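PDB 3QKX: uncharacterized HTH-type transcriptional regulator HI_0893, which probably binds DNA at regulatory sites as a TetR-family transcription factor that controls gene expression. Local coordinates for residues W93-L96 with T101-S104; N27-L32 with E54-F59. All blocks are in the same frame, centred on the assembly; numbering follows the deposited sequence.

Contact 1 (W93-L96 with T101-S104); sequences WYFL and TILS
Segments 93-96 and 101-104, on the successive helices 81-98 and 100-109, come nearest at the CA atoms of Leu-96 and Leu-103, 5.7 Å apart. No hydrogen bond crosses here; the contact buries 190 Å², and the pairs that meet across it are apolar. CD1 of Leu-103 sits equally near both methyls of Leu-96, at 4.2 Å from its CD1 and CD2, and the two side chains cross at about a right angle. The CD2 branch of Leu-96 also goes deeper, reaching the backbone at the CA of Leu-103 (4.1 Å) and the CG2 of Ile-102 (4.3 Å). A corner between consecutive helices of the all-helical C-terminal domain is closed in this way, and the Phe-95 carbonyl accepts a hydrogen bond from ND2 of Asn-99 within the turn. On the other flank, Phe-95 holds CG opposite its backbone N (chi1 172°), which brings the ring end nearer than its CB direction would suggest: CE2 comes to 4.0 Å from CG2 of Ile-102, at an oblique approach. Both Ile-102 and Leu-103 direct CB toward helix 81-98. Beyond the pair, Leu-96 leans on Ala-160 of helix 154-165, whereas Ile-102 touches Asp-18 of helix 6-23.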
ATOM      1  N   TRP A  93      11.943  -3.855   6.959  1.00 54.26           N
ATOM      2  CA  TRP A  93      11.471  -3.026   8.076  1.00 55.39           C
ATOM      3  C   TRP A  93      12.472  -1.956   8.427  1.00 58.66           C
ATOM      4  O   TRP A  93      12.135  -0.766   8.459  1.00 59.95           O
ATOM      5  CB  TRP A  93      11.189  -3.901   9.304  1.00 55.76           C
ATOM      6  CG  TRP A  93      10.910  -3.137  10.538  1.00 57.83           C
ATOM      7  CD1 TRP A  93      11.764  -2.921  11.590  1.00 60.87           C
ATOM      8  CD2 TRP A  93       9.706  -2.451  10.861  1.00 57.53           C
ATOM      9  NE1 TRP A  93      11.158  -2.152  12.539  1.00 61.00           N
ATOM     10  CE2 TRP A  93       9.891  -1.848  12.120  1.00 59.64           C
ATOM     11  CE3 TRP A  93       8.492  -2.288  10.217  1.00 55.29           C
ATOM     12  CZ2 TRP A  93       8.913  -1.098  12.731  1.00 61.36           C
ATOM     13  CZ3 TRP A  93       7.511  -1.525  10.841  1.00 57.03           C
ATOM     14  CH2 TRP A  93       7.731  -0.950  12.076  1.00 58.78           C
ATOM     15  N   TYR A  94      13.709  -2.372   8.669  1.00 60.64           N
ATOM     16  CA  TYR A  94      14.761  -1.435   9.029  1.00 64.41           C
ATOM     17  C   TYR A  94      15.172  -0.555   7.870  1.00 65.25           C
ATOM     18  O   TYR A  94      15.656   0.535   8.103  1.00 68.72           O
ATOM     19  CB  TYR A  94      15.988  -2.162   9.593  1.00 67.14           C
ATOM     20  CG  TYR A  94      15.722  -2.787  10.937  1.00 68.65           C
ATOM     21  CD1 TYR A  94      15.406  -1.998  12.047  1.00 70.89           C
ATOM     22  CD2 TYR A  94      15.793  -4.164  11.107  1.00 68.71           C
ATOM     23  CE1 TYR A  94      15.150  -2.572  13.285  1.00 73.37           C
ATOM     24  CE2 TYR A  94      15.530  -4.748  12.325  1.00 70.97           C
ATOM     25  CZ  TYR A  94      15.205  -3.957  13.412  1.00 73.80           C
ATOM     26  OH  TYR A  94      14.952  -4.570  14.615  1.00 76.63           O
ATOM     27  N   PHE A  95      15.013  -1.021   6.630  1.00 63.39           N
ATOM     28  CA  PHE A  95      15.356  -0.194   5.473  1.00 64.71           C
ATOM     29  C   PHE A  95      14.421   0.995   5.359  1.00 64.65           C
ATOM     30  O   PHE A  95      14.886   2.129   5.116  1.00 68.07           O
ATOM     31  CB  PHE A  95      15.317  -0.989   4.180  1.00 63.13           C
ATOM     32  CG  PHE A  95      15.482  -0.148   2.951  1.00 66.09           C
ATOM     33  CD1 PHE A  95      16.730   0.292   2.564  1.00 71.08           C
ATOM     34  CD2 PHE A  95      14.387   0.189   2.162  1.00 67.89           C
ATOM     35  CE1 PHE A  95      16.892   1.056   1.429  1.00 73.01           C
ATOM     36  CE2 PHE A  95      14.552   0.958   1.017  1.00 68.93           C
ATOM     37  CZ  PHE A  95      15.801   1.384   0.658  1.00 71.66           C
ATOM     38  N   LEU A  96      13.117   0.738   5.521  1.00 61.17           N
ATOM     39  CA  LEU A  96      12.104   1.782   5.413  1.00 61.17           C
ATOM     40  C   LEU A  96      12.115   2.691   6.608  1.00 64.55           C
ATOM     41  O   LEU A  96      11.905   3.887   6.449  1.00 66.08           O
ATOM     42  CB  LEU A  96      10.712   1.197   5.235  1.00 57.70           C
ATOM     43  CG  LEU A  96      10.482   0.482   3.894  1.00 54.90           C
ATOM     44  CD1 LEU A  96       9.194  -0.326   3.910  1.00 50.75           C
ATOM     45  CD2 LEU A  96      10.477   1.474   2.732  1.00 53.35           C
ATOM     46  N   THR A 101      11.952   8.918   3.582  1.00 77.66           N
ATOM     47  CA  THR A 101      11.743   9.554   2.283  1.00 78.88           C
ATOM     48  C   THR A 101      11.401   8.507   1.199  1.00 76.48           C
ATOM     49  O   THR A 101      10.508   8.719   0.382  1.00 76.53           O
ATOM     50  CB  THR A 101      12.988  10.413   1.893  1.00 83.79           C
ATOM     51  OG1 THR A 101      12.684  11.230   0.755  1.00 86.22           O
ATOM     52  CG2 THR A 101      14.249   9.512   1.619  1.00 82.70           C
ATOM     53  N   ILE A 102      12.030   7.341   1.268  1.00 74.92           N
ATOM     54  CA  ILE A 102      11.682   6.248   0.375  1.00 72.87           C
ATOM     55  C   ILE A 102      10.283   5.737   0.713  1.00 70.43           C
ATOM     56  O   ILE A 102       9.477   5.461  -0.178  1.00 70.22           O
ATOM     57  CB  ILE A 102      12.713   5.078   0.463  1.00 72.13           C
ATOM     58  CG1 ILE A 102      14.106   5.531   0.017  1.00 75.50           C
ATOM     59  CG2 ILE A 102      12.264   3.888  -0.365  1.00 68.28           C
ATOM     60  CD1 ILE A 102      14.216   5.804  -1.443  1.00 78.83           C
ATOM     61  N   LEU A 103       9.994   5.624   2.004  1.00 69.71           N
ATOM     62  CA  LEU A 103       8.670   5.187   2.465  1.00 67.50           C
ATOM     63  C   LEU A 103       7.536   6.103   1.939  1.00 68.86           C
ATOM     64  O   LEU A 103       6.527   5.597   1.464  1.00 67.80           O
ATOM     65  CB  LEU A 103       8.645   5.076   4.005  1.00 66.63           C
ATOM     66  CG  LEU A 103       7.344   4.668   4.673  1.00 64.79           C
ATOM     67  CD1 LEU A 103       7.019   3.220   4.343  1.00 60.25           C
ATOM     68  CD2 LEU A 103       7.441   4.913   6.182  1.00 65.68           C
ATOM     69  N   SER A 104       7.714   7.423   2.002  1.00 72.10           N
ATOM     70  CA  SER A 104       6.719   8.355   1.448  1.00 74.61           C
ATOM     71  C   SER A 104       6.481   8.125  -0.031  1.00 75.22           C
ATOM     72  O   SER A 104       5.351   8.136  -0.490  1.00 76.00           O
ATOM     73  CB  SER A 104       7.156   9.808   1.615  1.00 78.67           C
ATOM     74  OG  SER A 104       7.336  10.150   2.965  1.00 81.50           O
TER

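Contact 2 (N27-L32 with E54-F59); sequences NQLSML and ELLEQF. With SO4 (sulfate ion), chain E.
Leu-29 and Met-31 meet Leu-55 and Leu-56 through aliphatic and selenium atoms, with no flat group between them; the one ring in the two segments, that of Phe-59, packs instead on Thr-17, Asp-18 and Met-21 of helix 6-23. Two separate pairs make the contact, which buries 133 Å². In the first, CD1 of Leu-29 lies 3.8 Å from CD2 of Leu-56, the side chains meeting at a slant with both CB atoms directed across the gap. In the second, selenomethionine Met-31 approaches Leu-55 end-on, its SE 3.6 Å from CD1 of Leu-55. Bends at chi2 (-77°) and chi3 (-87°) curl the Met-31 chain, so its end comes nearer helix 52-72 than the CB direction alone implies. The backbones stay well apart, 8.9 Å between the CA atoms of Met-31 and Leu-55, and side chains bridge the distance. Leu-34 and Ile-45 also touch Leu-55, closing the core around it. A sulfate, probably from the crystallisation liquor, accepts a nearly straight hydrogen bond at O4 from the Met-31 N (3.1 Å, 173°). Ser-30 is the N-cap residue there, and the helix start would be expected to favour an anion. In this TetR-type DNA-binding domain, the first turn of helix 31-38, which opens the predicted helix-turn-helix, and the loop leading into it pack against helix 52-72, and the sulfate may mimic a DNA phosphate.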
ATOM      1  N   ASN A  27       4.378  15.353  -9.626  1.00129.26           N
ATOM      2  CA  ASN A  27       3.861  16.249 -10.695  0.50134.79           C
ATOM      3  C   ASN A  27       4.638  17.538 -10.801  1.00132.59           C
ATOM      4  O   ASN A  27       4.860  18.055 -11.900  1.00133.62           O
ATOM      5  CB  ASN A  27       2.374  16.609 -10.460  0.50145.17           C
ATOM      6  CG  ASN A  27       1.988  17.972 -11.075  0.50151.21           C
ATOM      7  OD1 ASN A  27       1.888  18.982 -10.371  0.50153.22           O
ATOM      8  ND2 ASN A  27       1.836  18.004 -12.394  0.50152.92           N
ATOM      9  N   GLN A  28       5.039  18.074  -9.641  1.00130.66           N
ATOM     10  CA  GLN A  28       5.744  19.367  -9.572  0.50129.83           C
ATOM     11  C   GLN A  28       7.253  19.274  -9.915  1.00121.06           C
ATOM     12  O   GLN A  28       7.956  20.308  -9.949  1.00120.15           O
ATOM     13  CB  GLN A  28       5.542  20.018  -8.187  0.50133.37           C
ATOM     14  CG  GLN A  28       4.153  20.648  -7.988  0.50143.50           C
ATOM     15  CD  GLN A  28       4.035  22.018  -8.631  0.50147.37           C
ATOM     16  N   LEU A  29       7.760  18.056 -10.179  1.00115.05           N
ATOM     17  CA  LEU A  29       9.158  17.886 -10.606  1.00108.02           C
ATOM     18  C   LEU A  29       9.435  18.535 -11.954  1.00108.08           C
ATOM     19  O   LEU A  29       8.629  18.450 -12.884  1.00113.04           O
ATOM     20  CB  LEU A  29       9.548  16.399 -10.722  1.00103.44           C
ATOM     21  CG  LEU A  29       9.700  15.542  -9.462  1.00101.93           C
ATOM     22  CD1 LEU A  29      10.199  14.139  -9.839  1.00 97.72           C
ATOM     23  CD2 LEU A  29      10.645  16.202  -8.475  1.00 99.82           C
ATOM     24  N   SER A  30      10.586  19.181 -12.041  1.00103.49           N
ATOM     25  CA  SER A  30      11.121  19.643 -13.296  1.00102.04           C
ATOM     26  C   SER A  30      12.625  19.595 -13.158  1.00 95.33           C
ATOM     27  O   SER A  30      13.143  19.489 -12.052  1.00 92.97           O
ATOM     28  CB  SER A  30      10.644  21.060 -13.599  1.00107.22           C
ATOM     29  OG  SER A  30      11.512  22.023 -13.034  1.00105.25           O
HETATM   30  N   MSE A  31      13.322  19.674 -14.277  1.00 93.08           N
HETATM   31  CA  MSE A  31      14.752  19.432 -14.292  1.00 87.62           C
HETATM   32  C   MSE A  31      15.508  20.532 -13.519  1.00 87.34           C
HETATM   33  O   MSE A  31      16.465  20.231 -12.800  1.00 84.53           O
HETATM   34  CB  MSE A  31      15.252  19.326 -15.735  1.00 86.67           C
HETATM   35  CG  MSE A  31      14.610  18.180 -16.535  1.00 88.23           C
HETATM   36 SE   MSE A  31      15.359  16.477 -16.086  0.75 82.32          SE
HETATM   37  CE  MSE A  31      16.876  16.456 -17.314  1.00 76.09           C
ATOM     38  N   LEU A  32      15.059  21.787 -13.645  1.00 91.72           N
ATOM     39  CA  LEU A  32      15.683  22.928 -12.937  1.00 92.79           C
ATOM     40  C   LEU A  32      15.612  22.744 -11.427  1.00 92.81           C
ATOM     41  O   LEU A  32      16.567  23.015 -10.698  1.00 91.28           O
ATOM     42  CB  LEU A  32      14.989  24.252 -13.316  1.00 98.67           C
ATOM     43  N   GLU A  54      13.086  10.424 -19.301  1.00103.65           N
ATOM     44  CA  GLU A  54      14.240   9.510 -19.260  1.00100.04           C
ATOM     45  C   GLU A  54      14.851   9.454 -17.851  1.00 93.06           C
ATOM     46  O   GLU A  54      15.295   8.389 -17.412  1.00 91.14           O
ATOM     47  CB  GLU A  54      15.313   9.895 -20.306  1.00100.33           C
ATOM     48  CG  GLU A  54      16.173   8.714 -20.794  1.00101.42           C
ATOM     49  N   LEU A  55      14.842  10.594 -17.149  1.00 89.87           N
ATOM     50  CA  LEU A  55      15.233  10.657 -15.735  1.00 84.66           C
ATOM     51  C   LEU A  55      14.404   9.711 -14.885  1.00 84.84           C
ATOM     52  O   LEU A  55      14.946   8.833 -14.228  1.00 82.05           O
ATOM     53  CB  LEU A  55      15.102  12.089 -15.186  1.00 83.99           C
ATOM     54  CG  LEU A  55      15.795  12.394 -13.848  1.00 79.61           C
ATOM     55  CD1 LEU A  55      16.201  13.883 -13.762  1.00 79.49           C
ATOM     56  CD2 LEU A  55      14.932  12.021 -12.674  1.00 79.30           C
ATOM     57  N   LEU A  56      13.091   9.882 -14.906  1.00 88.84           N
ATOM     58  CA  LEU A  56      12.210   9.066 -14.064  1.00 89.84           C
ATOM     59  C   LEU A  56      12.214   7.562 -14.433  1.00 90.73           C
ATOM     60  O   LEU A  56      12.011   6.726 -13.559  1.00 88.86           O
ATOM     61  CB  LEU A  56      10.788   9.626 -14.075  1.00 95.36           C
ATOM     62  CG  LEU A  56      10.573  11.048 -13.517  1.00 95.84           C
ATOM     63  CD1 LEU A  56       9.071  11.361 -13.496  1.00102.78           C
ATOM     64  CD2 LEU A  56      11.162  11.245 -12.138  1.00 91.15           C
ATOM     65  N   GLU A  57      12.479   7.232 -15.704  1.00 93.85           N
ATOM     66  CA  GLU A  57      12.699   5.832 -16.120  1.00 95.96           C
ATOM     67  C   GLU A  57      13.878   5.209 -15.387  1.00 90.49           C
ATOM     68  O   GLU A  57      13.731   4.170 -14.744  1.00 90.54           O
ATOM     69  CB  GLU A  57      12.935   5.708 -17.640  1.00100.85           C
ATOM     70  CG  GLU A  57      11.697   5.933 -18.520  1.00109.67           C
ATOM     71  CD  GLU A  57      11.717   5.123 -19.824  1.00117.95           C
ATOM     72  OE1 GLU A  57      11.609   3.876 -19.763  1.00120.79           O
ATOM     73  OE2 GLU A  57      11.808   5.739 -20.910  1.00122.38           O
ATOM     74  N   GLN A  58      15.044   5.840 -15.495  1.00 87.11           N
ATOM     75  CA  GLN A  58      16.266   5.332 -14.849  1.00 82.96           C
ATOM     76  C   GLN A  58      16.130   5.313 -13.321  1.00 79.14           C
ATOM     77  O   GLN A  58      16.630   4.391 -12.665  1.00 77.96           O
ATOM     78  CB  GLN A  58      17.500   6.146 -15.271  1.00 80.72           C
ATOM     79  CG  GLN A  58      17.952   5.888 -16.718  1.00 85.95           C
ATOM     80  CD  GLN A  58      19.224   6.666 -17.103  1.00 86.91           C
ATOM     81  OE1 GLN A  58      20.168   6.790 -16.305  1.00 83.58           O
ATOM     82  NE2 GLN A  58      19.253   7.184 -18.337  1.00 90.92           N
ATOM     83  N   PHE A  59      15.443   6.318 -12.773  1.00 77.94           N
ATOM     84  CA  PHE A  59      15.150   6.382 -11.352  1.00 75.33           C
ATOM     85  C   PHE A  59      14.352   5.167 -10.896  1.00 77.28           C
ATOM     86  O   PHE A  59      14.681   4.560  -9.879  1.00 74.85           O
ATOM     87  CB  PHE A  59      14.377   7.661 -11.047  1.00 76.36           C
ATOM     88  CG  PHE A  59      13.951   7.800  -9.605  1.00 74.25           C
ATOM     89  CD1 PHE A  59      14.854   8.199  -8.632  1.00 70.43           C
ATOM     90  CD2 PHE A  59      12.643   7.570  -9.233  1.00 77.64           C
ATOM     91  CE1 PHE A  59      14.458   8.369  -7.309  1.00 70.34           C
ATOM     92  CE2 PHE A  59      12.243   7.721  -7.911  1.00 78.04           C
ATOM     93  CZ  PHE A  59      13.158   8.128  -6.949  1.00 74.59           C
TER
HETATM   94  S   SO4 E 207      10.511  19.775 -17.327  0.50 71.06           S
HETATM   95  O1  SO4 E 207      10.982  18.601 -18.081  0.50 68.86           O
HETATM   96  O2  SO4 E 207       9.600  19.359 -16.267  0.50 68.63           O
HETATM   97  O3  SO4 E 207       9.797  20.705 -18.207  0.50 69.01           O
HETATM   98  O4  SO4 E 207      11.677  20.452 -16.751  0.50 70.44           O

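How the contacts relate
Contact 1 and contact 2 are both buried, apolar and without hydrogen bonds between their segments, yet they lie in different family regions, contact 1 in the C-terminal TetR-like region and contact 2 in the TetR-type DNA-binding region. The centre of contact 1 lies about 8 Å from the centre of the chain, that of contact 2 about 19 Å, and the two centres are 21 Å apart. They share no helix, although helices 52-72 and 81-98 follow each other in the chain. Contact 1 joins helices separated by a short turn, whereas contact 2 brings together segments 22 residues apart. Contact 1 adds an aromatic ring to its aliphatic packing; contact 2 adds a methionine side chain (selenomethionine in the crystal) and has an anion at its edge. Helix 6-23 touches both, through Ile-102 and Leu-55.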